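Local coordinates for protein cyclohexadienyl dehydratase (Synthetic construct, PDB 5JOS) that probably catalyses the conversion of prephenate to phenylpyruvate and of arogenate to phenylalanine, using the two-lobed scaffold of a periplasmic binding protein, at residues A137-G142 with Y160-E165; F109-L114 with I179-E184; E127-P132 with E150-A155; S103-T108 with H206-Y211. All coordinates share one frame; numbering follows the deposited sequence.

Contact 1 (A137-G142 with Y160-E165). With BEZ (benzoic acid), chain C.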
loop_
_atom_site.group_PDB
_atom_site.type_symbol
_atom_site.label_atom_id
_atom_site.label_comp_id
_atom_site.label_asym_id
_atom_site.label_seq_id
_atom_site.Cartn_x
_atom_site.Cartn_y
_atom_site.Cartn_z
ATOM N N ALA A 137 2.107 -22.139 -8.688
ATOM C CA ALA A 137 0.672 -22.409 -8.622
ATOM C C ALA A 137 -0.118 -21.203 -8.949
ATOM O O ALA A 137 0.145 -20.150 -8.397
ATOM C CB ALA A 137 0.269 -22.898 -7.253
ATOM N N VAL A 138 -1.085 -21.339 -9.872
ATOM C CA VAL A 138 -1.952 -20.226 -10.148
ATOM C C VAL A 138 -3.361 -20.719 -10.421
ATOM O O VAL A 138 -3.566 -21.895 -10.806
ATOM C CB VAL A 138 -1.506 -19.439 -11.374
ATOM C CG1 VAL A 138 -0.114 -18.878 -11.197
ATOM C CG2 VAL A 138 -1.558 -20.330 -12.593
ATOM N N ASN A 139 -4.332 -19.809 -10.287
ATOM C CA ASN A 139 -5.683 -20.071 -10.767
ATOM C C ASN A 139 -5.762 -19.777 -12.248
ATOM O O ASN A 139 -4.956 -19.036 -12.770
ATOM C CB ASN A 139 -6.713 -19.232 -9.994
ATOM C CG ASN A 139 -6.437 -17.737 -10.111
ATOM O OD1 ASN A 139 -5.324 -17.268 -9.866
ATOM N ND2 ASN A 139 -7.392 -17.021 -10.567
ATOM N N PRO A 140 -6.771 -20.324 -12.940
ATOM C CA PRO A 140 -6.867 -20.115 -14.340
ATOM C C PRO A 140 -7.442 -18.781 -14.713
ATOM O O PRO A 140 -8.349 -18.271 -14.068
ATOM C CB PRO A 140 -7.896 -21.174 -14.826
ATOM C CG PRO A 140 -8.432 -21.808 -13.600
ATOM C CD PRO A 140 -7.918 -21.076 -12.407
ATOM N N GLY A 141 -6.931 -18.264 -15.800
ATOM C CA GLY A 141 -7.733 -17.416 -16.658
ATOM C C GLY A 141 -7.517 -15.949 -16.433
ATOM O O GLY A 141 -8.086 -15.199 -17.135
ATOM N N GLY A 142 -6.741 -15.525 -15.448
ATOM C CA GLY A 142 -6.604 -14.045 -15.205
ATOM C C GLY A 142 -5.132 -13.632 -15.127
ATOM O O GLY A 142 -4.227 -14.271 -15.694
ATOM N N TYR A 160 -4.760 -24.425 -11.298
ATOM C CA TYR A 160 -5.734 -25.016 -10.406
ATOM C C TYR A 160 -7.143 -24.563 -10.822
ATOM O O TYR A 160 -7.548 -24.722 -12.020
ATOM C CB TYR A 160 -5.382 -24.694 -8.948
ATOM C CG TYR A 160 -4.092 -25.374 -8.517
ATOM C CD1 TYR A 160 -2.880 -24.907 -8.978
ATOM C CD2 TYR A 160 -4.070 -26.451 -7.648
ATOM C CE1 TYR A 160 -1.691 -25.536 -8.643
ATOM C CE2 TYR A 160 -2.849 -27.063 -7.245
ATOM C CZ TYR A 160 -1.683 -26.580 -7.755
ATOM O OH TYR A 160 -0.445 -27.124 -7.439
ATOM N N GLU A 161 -7.955 -24.161 -9.850
ATOM C CA GLU A 161 -9.269 -23.532 -10.135
ATOM C C GLU A 161 -9.423 -22.432 -9.064
ATOM O O GLU A 161 -8.749 -22.526 -8.007
ATOM C CB GLU A 161 -10.415 -24.496 -10.085
ATOM C CG GLU A 161 -10.505 -25.553 -11.197
ATOM C CD GLU A 161 -10.734 -25.011 -12.590
ATOM O OE1 GLU A 161 -11.241 -23.861 -12.750
ATOM O OE2 GLU A 161 -10.412 -25.782 -13.545
ATOM N N ASN A 162 -10.283 -21.458 -9.340
ATOM C CA ASN A 162 -10.355 -20.260 -8.507
ATOM C C ASN A 162 -10.771 -20.692 -7.087
ATOM O O ASN A 162 -10.201 -20.217 -6.188
ATOM C CB ASN A 162 -11.355 -19.235 -9.002
ATOM C CG ASN A 162 -10.953 -18.578 -10.325
ATOM O OD1 ASN A 162 -9.804 -18.637 -10.785
ATOM N ND2 ASN A 162 -11.895 -17.941 -10.921
ATOM N N ASN A 163 -11.687 -21.615 -6.876
ATOM C CA ASN A 163 -12.069 -21.911 -5.427
ATOM C C ASN A 163 -11.233 -22.972 -4.726
ATOM O O ASN A 163 -11.553 -23.385 -3.638
ATOM C CB ASN A 163 -13.540 -22.169 -5.301
ATOM C CG ASN A 163 -14.133 -21.605 -4.032
ATOM O OD1 ASN A 163 -13.730 -20.599 -3.556
ATOM N ND2 ASN A 163 -15.119 -22.279 -3.499
ATOM N N VAL A 164 -10.113 -23.347 -5.291
ATOM C CA VAL A 164 -9.274 -24.324 -4.657
ATOM C C VAL A 164 -8.434 -23.528 -3.689
ATOM O O VAL A 164 -7.976 -22.459 -4.007
ATOM C CB VAL A 164 -8.350 -25.039 -5.707
ATOM C CG1 VAL A 164 -7.160 -25.745 -5.070
ATOM C CG2 VAL A 164 -9.154 -26.044 -6.530
ATOM N N GLU A 165 -8.115 -24.079 -2.524
ATOM C CA GLU A 165 -7.178 -23.381 -1.641
ATOM C C GLU A 165 -5.736 -23.576 -2.033
ATOM O O GLU A 165 -5.005 -24.369 -1.441
ATOM C CB GLU A 165 -7.400 -23.851 -0.184
ATOM C CG GLU A 165 -8.806 -23.601 0.268
ATOM C CD GLU A 165 -8.991 -23.867 1.760
ATOM O OE1 GLU A 165 -8.550 -24.930 2.228
ATOM O OE2 GLU A 165 -9.487 -22.946 2.450
HETATM C C BEZ C . -14.655 -21.092 -9.790
HETATM O O1 BEZ C . -14.261 -20.353 -10.739
HETATM O O2 BEZ C . -13.919 -21.714 -8.942
HETATM C C1 BEZ C . -16.147 -21.231 -9.738
HETATM C C2 BEZ C . -16.786 -21.777 -8.637
HETATM C C3 BEZ C . -18.157 -21.916 -8.645
HETATM C C4 BEZ C . -18.901 -21.540 -9.744
HETATM C C5 BEZ C . -18.272 -21.060 -10.862
HETATM C C6 BEZ C . -16.903 -20.875 -10.840
#
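At the edge of the five-stranded mixed sheet in one lobe of this periplasmic-binding-protein fold, two neighbouring parallel strands, 135-138 and 156-159, run out into loops that stay paired. Tyr160 N bonds Val138 O (2.8 Å), nearly along the C=O axis. Tyr160 CG sits beside its own backbone N (chi1 -67°), which lays the ring back along the first strand: its edge meets Val138 O in plane, and CE1 touches Ala137 CB at 3.6 Å. Asn139 CG takes the crowded position between backbone N and carbonyl carbon (chi1 58°). Its amide is used at both ends, ND2 donating to Asn162 OD1 (2.9 Å) and OD1 receiving Asn144 ND2. The amide planes are 59° apart; Asn162 OD1 lies in that of Asn139, while Asn139 ND2 stands above the Asn162 carbonyl plane. An alanine in place of Asn139 would remove both amide bonds and would probably loosen the 161-164 turn from the loop entering helix 143-151. Pro140 CG packs 3.4 Å from Tyr160 O. Beyond, the type I turn from Glu161 to Val164 presents Asn163 N to the bound benzoic acid, with a weak hydrogen bond of 3.0 Å to O2.

Contact 2 (F109-L114 with I179-E184)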
loop_
_atom_site.group_PDB
_atom_site.type_symbol
_atom_site.label_atom_id
_atom_site.label_comp_id
_atom_site.label_asym_id
_atom_site.label_seq_id
_atom_site.Cartn_x
_atom_site.Cartn_y
_atom_site.Cartn_z
ATOM N N PHE A 109 2.778 -2.320 -4.929
ATOM C CA PHE A 109 2.128 -3.582 -4.881
ATOM C C PHE A 109 1.717 -4.087 -6.239
ATOM O O PHE A 109 1.803 -3.359 -7.202
ATOM C CB PHE A 109 0.924 -3.485 -3.921
ATOM C CG PHE A 109 -0.253 -2.694 -4.418
ATOM C CD1 PHE A 109 -0.322 -1.327 -4.211
ATOM C CD2 PHE A 109 -1.303 -3.306 -4.978
ATOM C CE1 PHE A 109 -1.409 -0.610 -4.654
ATOM C CE2 PHE A 109 -2.408 -2.608 -5.421
ATOM C CZ PHE A 109 -2.467 -1.250 -5.241
ATOM N N GLY A 110 1.302 -5.363 -6.321
ATOM C CA GLY A 110 0.645 -5.890 -7.497
ATOM C C GLY A 110 0.464 -7.361 -7.340
ATOM O O GLY A 110 -0.514 -7.776 -6.773
ATOM N N LYS A 111 1.420 -8.128 -7.847
ATOM C CA LYS A 111 1.563 -9.518 -7.540
ATOM C C LYS A 111 2.675 -9.714 -6.526
ATOM O O LYS A 111 3.673 -9.041 -6.588
ATOM C CB LYS A 111 1.914 -10.280 -8.805
ATOM C CG LYS A 111 0.928 -10.119 -9.979
ATOM C CD LYS A 111 -0.474 -10.526 -9.628
ATOM C CE LYS A 111 -1.454 -10.485 -10.804
ATOM N NZ LYS A 111 -2.831 -10.746 -10.171
ATOM N N THR A 112 2.477 -10.692 -5.647
ATOM C CA THR A 112 3.411 -10.990 -4.587
ATOM C C THR A 112 3.469 -12.550 -4.508
ATOM O O THR A 112 2.420 -13.228 -4.425
ATOM C CB THR A 112 2.914 -10.427 -3.237
ATOM O OG1 THR A 112 2.918 -8.991 -3.285
ATOM C CG2 THR A 112 3.833 -10.782 -2.067
ATOM N N PRO A 113 4.666 -13.119 -4.596
ATOM C CA PRO A 113 4.727 -14.548 -4.272
ATOM C C PRO A 113 4.432 -14.880 -2.813
ATOM O O PRO A 113 4.903 -14.234 -1.826
ATOM C CB PRO A 113 6.163 -14.911 -4.563
ATOM C CG PRO A 113 6.929 -13.653 -4.311
ATOM C CD PRO A 113 6.009 -12.500 -4.556
ATOM N N LEU A 114 3.765 -15.973 -2.681
ATOM C CA LEU A 114 3.533 -16.559 -1.371
ATOM C C LEU A 114 4.186 -17.914 -1.290
ATOM O O LEU A 114 3.978 -18.763 -2.172
ATOM C CB LEU A 114 2.049 -16.719 -1.272
ATOM C CG LEU A 114 1.484 -17.432 -0.038
ATOM C CD1 LEU A 114 1.557 -16.476 1.092
ATOM C CD2 LEU A 114 0.031 -17.832 -0.328
ATOM N N ILE A 179 1.370 -17.378 -7.045
ATOM C CA ILE A 179 1.286 -16.017 -7.533
ATOM C C ILE A 179 -0.090 -15.520 -7.342
ATOM O O ILE A 179 -1.024 -16.152 -7.820
ATOM C CB ILE A 179 1.593 -15.884 -9.043
ATOM C CG1 ILE A 179 2.947 -16.459 -9.313
ATOM C CG2 ILE A 179 1.512 -14.468 -9.515
ATOM C CD1 ILE A 179 4.114 -15.770 -8.624
ATOM N N THR A 180 -0.207 -14.382 -6.621
ATOM C CA THR A 180 -1.502 -13.812 -6.337
ATOM C C THR A 180 -1.353 -12.315 -6.089
ATOM O O THR A 180 -0.242 -11.846 -5.891
ATOM C CB THR A 180 -2.112 -14.549 -5.138
ATOM O OG1 THR A 180 -3.445 -14.130 -4.928
ATOM C CG2 THR A 180 -1.348 -14.303 -3.935
ATOM N N ASP A 181 -2.465 -11.573 -6.058
ATOM C CA ASP A 181 -2.415 -10.168 -5.618
ATOM C C ASP A 181 -1.790 -9.986 -4.261
ATOM O O ASP A 181 -1.978 -10.808 -3.373
ATOM C CB ASP A 181 -3.791 -9.517 -5.570
ATOM C CG ASP A 181 -4.400 -9.343 -6.943
ATOM O OD1 ASP A 181 -3.709 -9.207 -7.941
ATOM O OD2 ASP A 181 -5.599 -9.344 -7.023
ATOM N N THR A 182 -1.132 -8.838 -4.089
ATOM C CA THR A 182 -0.426 -8.522 -2.885
ATOM C C THR A 182 -1.331 -8.699 -1.639
ATOM O O THR A 182 -0.922 -9.340 -0.634
ATOM C CB THR A 182 0.155 -7.147 -2.929
ATOM O OG1 THR A 182 1.056 -7.106 -4.032
ATOM C CG2 THR A 182 0.880 -6.828 -1.632
ATOM N N VAL A 183 -2.538 -8.157 -1.710
ATOM C CA VAL A 183 -3.398 -8.188 -0.570
ATOM C C VAL A 183 -3.679 -9.591 -0.110
ATOM O O VAL A 183 -3.634 -9.877 1.060
ATOM C CB VAL A 183 -4.690 -7.390 -0.780
ATOM C CG1 VAL A 183 -5.638 -8.051 -1.751
ATOM C CG2 VAL A 183 -5.321 -7.203 0.591
ATOM N N GLU A 184 -3.901 -10.502 -1.026
ATOM C CA GLU A 184 -4.123 -11.866 -0.683
ATOM C C GLU A 184 -2.907 -12.562 -0.142
ATOM O O GLU A 184 -3.039 -13.341 0.791
ATOM C CB GLU A 184 -4.547 -12.679 -1.902
ATOM C CG GLU A 184 -5.883 -12.219 -2.349
ATOM C CD GLU A 184 -6.384 -13.014 -3.512
ATOM O OE1 GLU A 184 -6.927 -12.323 -4.360
ATOM O OE2 GLU A 184 -6.270 -14.280 -3.537
#
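Strands 111-114 and 179-181 run antiparallel but splayed, their axes 4.7 Å apart at closest and 132° between directions, and Thr112 N bonds Thr180 O (3.0 Å) almost along the C=O axis. At Gly110 the chain turns a corner from strand 107-109, in the three-stranded sheet, into strand 111-116 of the mixed sheet of this periplasmic-binding-protein fold, and there Thr182, the first residue of helix 182-190, holds both polar atoms of the glycine backbone. Gly110 N donates to Thr182 OG1 (2.9 Å), while Thr182 N donates to Gly110 O (3.0 Å) from above the carbonyl plane. With OG1 beside its own backbone N (chi1 -60°), Thr182 also donates its hydroxyl to Thr112 OG1 at 2.8 Å, and Phe109 CB rests 3.6 Å from Thr182 OG1. Lys111 bends at chi2 (-58°) and runs alongside Asp181. Its NZ forms a salt bridge with Asp181 OD1 (2.8 Å), met from above the carboxylate plane. The ammonium has further partners in Asn144 OD1 and Thr143 OG1, and a bound citrate lies near the lysine side chain. Asp181 occupies the N-cap position, but its carboxylate makes no capping bond. The Thr182 hydroxyl thus accepts one bond and donates another, which fixes its rotation and locks the corner to the helix start, while three oxygens around Lys111 NZ would favour its charged form.

Contact 3 (E127-P132 with E150-A155)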
loop_
_atom_site.group_PDB
_atom_site.type_symbol
_atom_site.label_atom_id
_atom_site.label_comp_id
_atom_site.label_asym_id
_atom_site.label_seq_id
_atom_site.Cartn_x
_atom_site.Cartn_y
_atom_site.Cartn_z
ATOM N N GLU A 127 14.520 -14.020 -10.437
ATOM C CA GLU A 127 15.516 -15.014 -10.817
ATOM C C GLU A 127 15.358 -16.262 -9.954
ATOM O O GLU A 127 15.532 -17.373 -10.422
ATOM C CB GLU A 127 16.975 -14.466 -10.675
ATOM C CG GLU A 127 17.383 -13.310 -11.621
ATOM C CD GLU A 127 16.445 -12.049 -11.584
ATOM O OE1 GLU A 127 15.975 -11.599 -10.487
ATOM O OE2 GLU A 127 16.161 -11.475 -12.670
ATOM N N ASP A 128 15.106 -16.059 -8.677
ATOM C CA ASP A 128 15.030 -17.159 -7.733
ATOM C C ASP A 128 13.834 -18.044 -8.046
ATOM O O ASP A 128 13.814 -19.224 -7.730
ATOM C CB ASP A 128 14.813 -16.590 -6.321
ATOM C CG ASP A 128 16.037 -15.945 -5.792
ATOM O OD1 ASP A 128 16.999 -15.993 -6.528
ATOM O OD2 ASP A 128 16.041 -15.386 -4.685
ATOM N N ILE A 129 12.808 -17.425 -8.614
ATOM C CA ILE A 129 11.517 -18.066 -8.781
ATOM C C ILE A 129 11.407 -18.710 -10.155
ATOM O O ILE A 129 10.855 -19.811 -10.273
ATOM C CB ILE A 129 10.340 -17.083 -8.485
ATOM C CG1 ILE A 129 10.394 -16.665 -6.997
ATOM C CG2 ILE A 129 8.996 -17.716 -8.822
ATOM C CD1 ILE A 129 9.670 -15.389 -6.691
ATOM N N ASN A 130 11.903 -18.022 -11.170
ATOM C CA ASN A 130 11.861 -18.506 -12.519
ATOM C C ASN A 130 12.947 -19.596 -12.764
ATOM O O ASN A 130 13.880 -19.396 -13.540
ATOM C CB ASN A 130 12.100 -17.322 -13.426
ATOM C CG ASN A 130 11.872 -17.666 -14.868
ATOM O OD1 ASN A 130 11.045 -18.496 -15.218
ATOM N ND2 ASN A 130 12.630 -17.039 -15.713
ATOM N N ARG A 131 12.826 -20.736 -12.081
ATOM C CA ARG A 131 13.780 -21.877 -12.196
ATOM C C ARG A 131 12.991 -23.168 -12.427
ATOM O O ARG A 131 11.870 -23.307 -11.924
ATOM C CB ARG A 131 14.555 -22.088 -10.905
ATOM C CG ARG A 131 15.366 -20.916 -10.490
ATOM C CD ARG A 131 16.466 -20.759 -11.516
ATOM N NE ARG A 131 17.441 -19.787 -11.072
ATOM C CZ ARG A 131 18.276 -19.991 -10.064
ATOM N NH1 ARG A 131 18.269 -21.144 -9.388
ATOM N NH2 ARG A 131 19.125 -19.039 -9.730
ATOM N N PRO A 132 13.603 -24.151 -13.104
ATOM C CA PRO A 132 12.814 -25.318 -13.561
ATOM C C PRO A 132 12.364 -26.259 -12.432
ATOM O O PRO A 132 11.426 -27.025 -12.568
ATOM C CB PRO A 132 13.751 -26.033 -14.552
ATOM C CG PRO A 132 15.119 -25.472 -14.303
ATOM C CD PRO A 132 15.019 -24.179 -13.549
ATOM N N GLU A 150 4.109 -15.226 -18.580
ATOM C CA GLU A 150 4.973 -14.208 -19.094
ATOM C C GLU A 150 6.346 -14.217 -18.442
ATOM O O GLU A 150 7.307 -14.191 -19.155
ATOM C CB GLU A 150 4.351 -12.838 -19.000
ATOM C CG GLU A 150 5.337 -11.728 -19.389
ATOM C CD GLU A 150 4.660 -10.378 -19.569
ATOM O OE1 GLU A 150 3.416 -10.309 -19.427
ATOM O OE2 GLU A 150 5.374 -9.373 -19.860
ATOM N N HIS A 151 6.456 -14.280 -17.142
ATOM C CA HIS A 151 7.714 -13.951 -16.497
ATOM C C HIS A 151 8.258 -15.116 -15.805
ATOM O O HIS A 151 9.341 -15.043 -15.260
ATOM C CB HIS A 151 7.470 -12.920 -15.386
ATOM C CG HIS A 151 6.911 -11.630 -15.878
ATOM N ND1 HIS A 151 7.689 -10.694 -16.503
ATOM C CD2 HIS A 151 5.647 -11.136 -15.877
ATOM C CE1 HIS A 151 6.936 -9.667 -16.863
ATOM N NE2 HIS A 151 5.692 -9.912 -16.487
ATOM N N LEU A 152 7.516 -16.202 -15.740
ATOM C CA LEU A 152 8.040 -17.378 -15.064
ATOM C C LEU A 152 8.042 -18.636 -15.941
ATOM O O LEU A 152 7.649 -19.731 -15.489
ATOM C CB LEU A 152 7.259 -17.636 -13.795
ATOM C CG LEU A 152 7.184 -16.475 -12.807
ATOM C CD1 LEU A 152 6.175 -16.841 -11.715
ATOM C CD2 LEU A 152 8.559 -16.164 -12.188
ATOM N N LYS A 153 8.532 -18.459 -17.162
ATOM C CA LYS A 153 8.510 -19.505 -18.178
ATOM C C LYS A 153 9.408 -20.691 -17.844
ATOM O O LYS A 153 9.176 -21.752 -18.358
ATOM C CB LYS A 153 8.983 -18.961 -19.516
ATOM C CG LYS A 153 8.003 -17.961 -20.097
ATOM C CD LYS A 153 8.377 -17.613 -21.535
ATOM C CE LYS A 153 7.206 -17.020 -22.325
ATOM N NZ LYS A 153 7.121 -15.535 -22.201
ATOM N N LYS A 154 10.437 -20.528 -17.023
ATOM C CA LYS A 154 11.308 -21.674 -16.724
ATOM C C LYS A 154 10.811 -22.561 -15.599
ATOM O O LYS A 154 11.335 -23.641 -15.389
ATOM C CB LYS A 154 12.684 -21.188 -16.366
ATOM C CG LYS A 154 13.323 -20.411 -17.503
ATOM C CD LYS A 154 14.435 -19.558 -16.961
ATOM C CE LYS A 154 14.879 -18.583 -18.012
ATOM N NZ LYS A 154 16.338 -18.532 -17.873
ATOM N N ALA A 155 9.801 -22.080 -14.886
ATOM C CA ALA A 155 9.218 -22.789 -13.775
ATOM C C ALA A 155 8.137 -23.769 -14.263
ATOM O O ALA A 155 7.668 -23.681 -15.373
ATOM C CB ALA A 155 8.599 -21.794 -12.831
#
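Asn130, the first residue past helix 126-129 to leave helical geometry, reaches across to the turn that follows helix 143-151. Its CB lies against the opposite segment, 3.9 Å from Leu152 CD2. CG is anti to the backbone N (chi1 -171°), which extends the side chain past His151 O, 3.7 Å from Asn130 CG. At the tip the two amide atoms part company. Asn130 OD1 accepts a hydrogen bond from Lys154 N at 2.8 Å, the donor lying in the carbonyl plane and the N-H...O angle being 154°. Asn130 ND2 lies against the aliphatic part of the Lys154 side chain, 3.3 Å from Lys154 CD, while the lysine's end leads away. The turn so held is a type I beta turn from Leu152 to Ala155, closed by Ala155 N to Leu152 O. Asn130 itself is the centre of an inverse gamma turn, so each segment bends sharply where they meet. A leucine here would lose the acceptor for Lys154 N and would probably disturb the pairing of the two turns. Beneath the amide, Ile129 CG2 meets Leu152 CD2 (3.7 Å), with Leu126 and Phe123 adding to the apolar packing. Farther along, Ala155 CA makes a CA-H...O contact of 3.3 Å with Arg131 O. Both segments lead into the sheet, one toward strand 135-138 and the other into strand 156-159. Helix 143-151 links these neighbouring parallel strands, so the contact sits at the return end of a beta-alpha-beta crossover.

Contact 4 (S103-T108 with H206-Y211)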
loop_
_atom_site.group_PDB
_atom_site.type_symbol
_atom_site.label_atom_id
_atom_site.label_comp_id
_atom_site.label_asym_id
_atom_site.label_seq_id
_atom_site.Cartn_x
_atom_site.Cartn_y
_atom_site.Cartn_z
ATOM N N SER A 103 1.477 12.462 -3.440
ATOM C CA SER A 103 2.799 12.246 -2.913
ATOM C C SER A 103 3.543 11.178 -3.667
ATOM O O SER A 103 2.957 10.367 -4.312
ATOM C CB SER A 103 2.701 11.802 -1.448
ATOM O OG SER A 103 2.315 10.483 -1.241
ATOM N N ASP A 104 4.848 11.142 -3.470
ATOM C CA ASP A 104 5.614 9.977 -3.830
ATOM C C ASP A 104 5.023 8.736 -3.116
ATOM O O ASP A 104 4.353 8.862 -2.089
ATOM C CB ASP A 104 7.073 10.125 -3.416
ATOM C CG ASP A 104 7.763 11.220 -4.128
ATOM O OD1 ASP A 104 7.421 11.509 -5.257
ATOM O OD2 ASP A 104 8.688 11.765 -3.549
ATOM N N PRO A 105 5.292 7.555 -3.648
ATOM C CA PRO A 105 4.568 6.373 -3.199
ATOM C C PRO A 105 5.115 5.914 -1.899
ATOM O O PRO A 105 6.272 6.044 -1.651
ATOM C CB PRO A 105 4.804 5.381 -4.327
ATOM C CG PRO A 105 6.026 5.872 -5.051
ATOM C CD PRO A 105 5.937 7.358 -4.970
ATOM N N TYR A 106 4.280 5.473 -0.988
ATOM C CA TYR A 106 4.811 4.880 0.227
ATOM C C TYR A 106 4.698 3.347 0.298
ATOM O O TYR A 106 5.188 2.722 1.257
ATOM C CB TYR A 106 4.130 5.477 1.471
ATOM C CG TYR A 106 2.668 5.268 1.555
ATOM C CD1 TYR A 106 1.809 6.146 0.959
ATOM C CD2 TYR A 106 2.119 4.219 2.254
ATOM C CE1 TYR A 106 0.446 5.939 1.000
ATOM C CE2 TYR A 106 0.765 4.026 2.316
ATOM C CZ TYR A 106 -0.068 4.930 1.724
ATOM O OH TYR A 106 -1.429 4.842 1.808
ATOM N N MET A 107 4.044 2.772 -0.708
ATOM C CA MET A 107 3.998 1.356 -0.888
ATOM C C MET A 107 3.820 1.041 -2.345
ATOM O O MET A 107 3.060 1.733 -3.088
ATOM C CB MET A 107 2.781 0.790 -0.116
ATOM C CG MET A 107 2.859 -0.713 0.008
ATOM S SD MET A 107 1.364 -1.216 0.862
ATOM C CE MET A 107 1.715 -0.456 2.472
ATOM N N THR A 108 4.490 -0.021 -2.773
ATOM C CA THR A 108 4.268 -0.608 -4.106
ATOM C C THR A 108 3.635 -1.982 -4.000
ATOM O O THR A 108 3.826 -2.654 -3.017
ATOM C CB THR A 108 5.530 -0.686 -4.918
ATOM O OG1 THR A 108 6.520 -1.402 -4.197
ATOM C CG2 THR A 108 6.126 0.753 -5.111
ATOM N N HIS A 206 2.934 -3.399 -9.750
ATOM C CA HIS A 206 2.377 -2.670 -10.889
ATOM C C HIS A 206 1.608 -1.460 -10.460
ATOM O O HIS A 206 1.106 -0.747 -11.274
ATOM C CB HIS A 206 1.479 -3.553 -11.795
ATOM C CG HIS A 206 0.331 -4.225 -11.112
ATOM N ND1 HIS A 206 -0.616 -3.565 -10.358
ATOM C CD2 HIS A 206 -0.056 -5.520 -11.134
ATOM C CE1 HIS A 206 -1.482 -4.433 -9.881
ATOM N NE2 HIS A 206 -1.176 -5.618 -10.368
ATOM N N SER A 207 1.415 -1.287 -9.169
ATOM C CA SER A 207 0.742 -0.165 -8.661
ATOM C C SER A 207 1.421 0.447 -7.424
ATOM O O SER A 207 2.360 -0.077 -6.867
ATOM C CB SER A 207 -0.695 -0.495 -8.304
ATOM O OG SER A 207 -1.350 -1.120 -9.374
ATOM N N GLU A 208 0.874 1.556 -6.978
ATOM C CA GLU A 208 1.377 2.193 -5.775
ATOM C C GLU A 208 0.320 2.946 -5.009
ATOM O O GLU A 208 -0.783 3.269 -5.525
ATOM C CB GLU A 208 2.568 3.102 -6.170
ATOM C CG GLU A 208 2.206 4.235 -7.043
ATOM C CD GLU A 208 3.413 5.016 -7.655
ATOM O OE1 GLU A 208 4.413 4.426 -8.060
ATOM O OE2 GLU A 208 3.361 6.258 -7.666
ATOM N N LYS A 209 0.628 3.194 -3.754
ATOM C CA LYS A 209 -0.236 3.940 -2.890
ATOM C C LYS A 209 0.452 5.256 -2.608
ATOM O O LYS A 209 1.673 5.306 -2.394
ATOM C CB LYS A 209 -0.382 3.286 -1.491
ATOM C CG LYS A 209 -0.836 1.824 -1.372
ATOM C CD LYS A 209 -2.210 1.706 -1.820
ATOM C CE LYS A 209 -2.811 0.360 -1.418
ATOM N NZ LYS A 209 -4.207 0.464 -1.968
ATOM N N GLY A 210 -0.354 6.292 -2.453
ATOM C CA GLY A 210 0.188 7.626 -2.227
ATOM C C GLY A 210 -0.828 8.392 -1.421
ATOM O O GLY A 210 -2.004 7.961 -1.235
ATOM N N TYR A 211 -0.381 9.522 -0.880
ATOM C CA TYR A 211 -1.298 10.467 -0.204
ATOM C C TYR A 211 -1.806 11.514 -1.212
ATOM O O TYR A 211 -1.070 12.084 -1.950
ATOM C CB TYR A 211 -0.670 11.068 1.052
ATOM C CG TYR A 211 -0.192 9.965 1.986
ATOM C CD1 TYR A 211 -1.040 9.030 2.446
ATOM C CD2 TYR A 211 1.121 9.864 2.346
ATOM C CE1 TYR A 211 -0.596 8.010 3.278
ATOM C CE2 TYR A 211 1.566 8.878 3.213
ATOM C CZ TYR A 211 0.710 7.925 3.623
ATOM O OH TYR A 211 1.155 6.873 4.398
HETATM O O HOH W 1 3.469 9.570 -6.902
HETATM O O HOH W 2 -3.310 6.954 1.049
#
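Segments 103-108 and 206-211 run antiparallel, closest at the non-hydrogen-bonded pair Thr108 and Glu208 (CA to CA 4.4 Å), with His206 and Ser207 forming a classic bulge opposite Phe109. They belong to the small antiparallel sheet of strands 101-102, 205-213 and 107-109, where strands pass between the lobes, as in periplasmic binding proteins. Lys209 N donates to Met107 O (2.9 Å), Tyr106 N to Lys209 O (3.0 Å) and Ser103 N to Tyr211 O (3.0 Å). Ser103 OG, in the crowded position between backbone N and carbonyl carbon (chi1 76°), accepts Tyr211 N at 2.9 Å and donates to Asp104 O. Tyr211 lies over one face of the Tyr106 ring in an offset stack, centroids 4.2 Å apart and planes at 10°, its OH above the Tyr106 centre. Against the opposite face comes Lys209 CB, a CH-pi contact 4.0 Å from the Tyr106 centroid. On the Thr108 and Glu208 side of the strands, Pro105 CB packs on Glu208 CD at 3.6 Å. A water ties Tyr106 OH to Gly210 O. The polar tips find partners beyond the two segments: Lys209 NZ in Gly89 O, Tyr33 OH and Thr91 OG1, Tyr211 OH in Asp49 OD1 and Tyr237 OH, with Tyr106 OH weakly bonded to Asp49 OD2. Three oxygens around Lys209 NZ would probably stabilise its positive charge, and the tyrosine hydroxyls bonded to Asp49 would tend to keep that carboxylate ionised.

Contacts 1, 2 and 3 share one lobe and contact 4 lies at the connection to the other. Contact 2 is the hub: centre to centre it lies about 14 Å from contact 1 and about 16 Å from contacts 3 and 4, whereas contacts 1 and 4 are about 28 Å apart. Along the chain contact 4 closes the widest loop, contact 2 is nested in it, and contacts 1 and 3 alternate within that. Strands 135-138 and 177-181, neighbours in the mixed sheet, join contacts 1 and 2; Ile179 and Pro113 pack onto Leu152 and Ile129 of contact 3. Phe109 O meets the bulge at His206 and Ser207, so the paired crossing strands, as in periplasmic binding proteins, join the lobes.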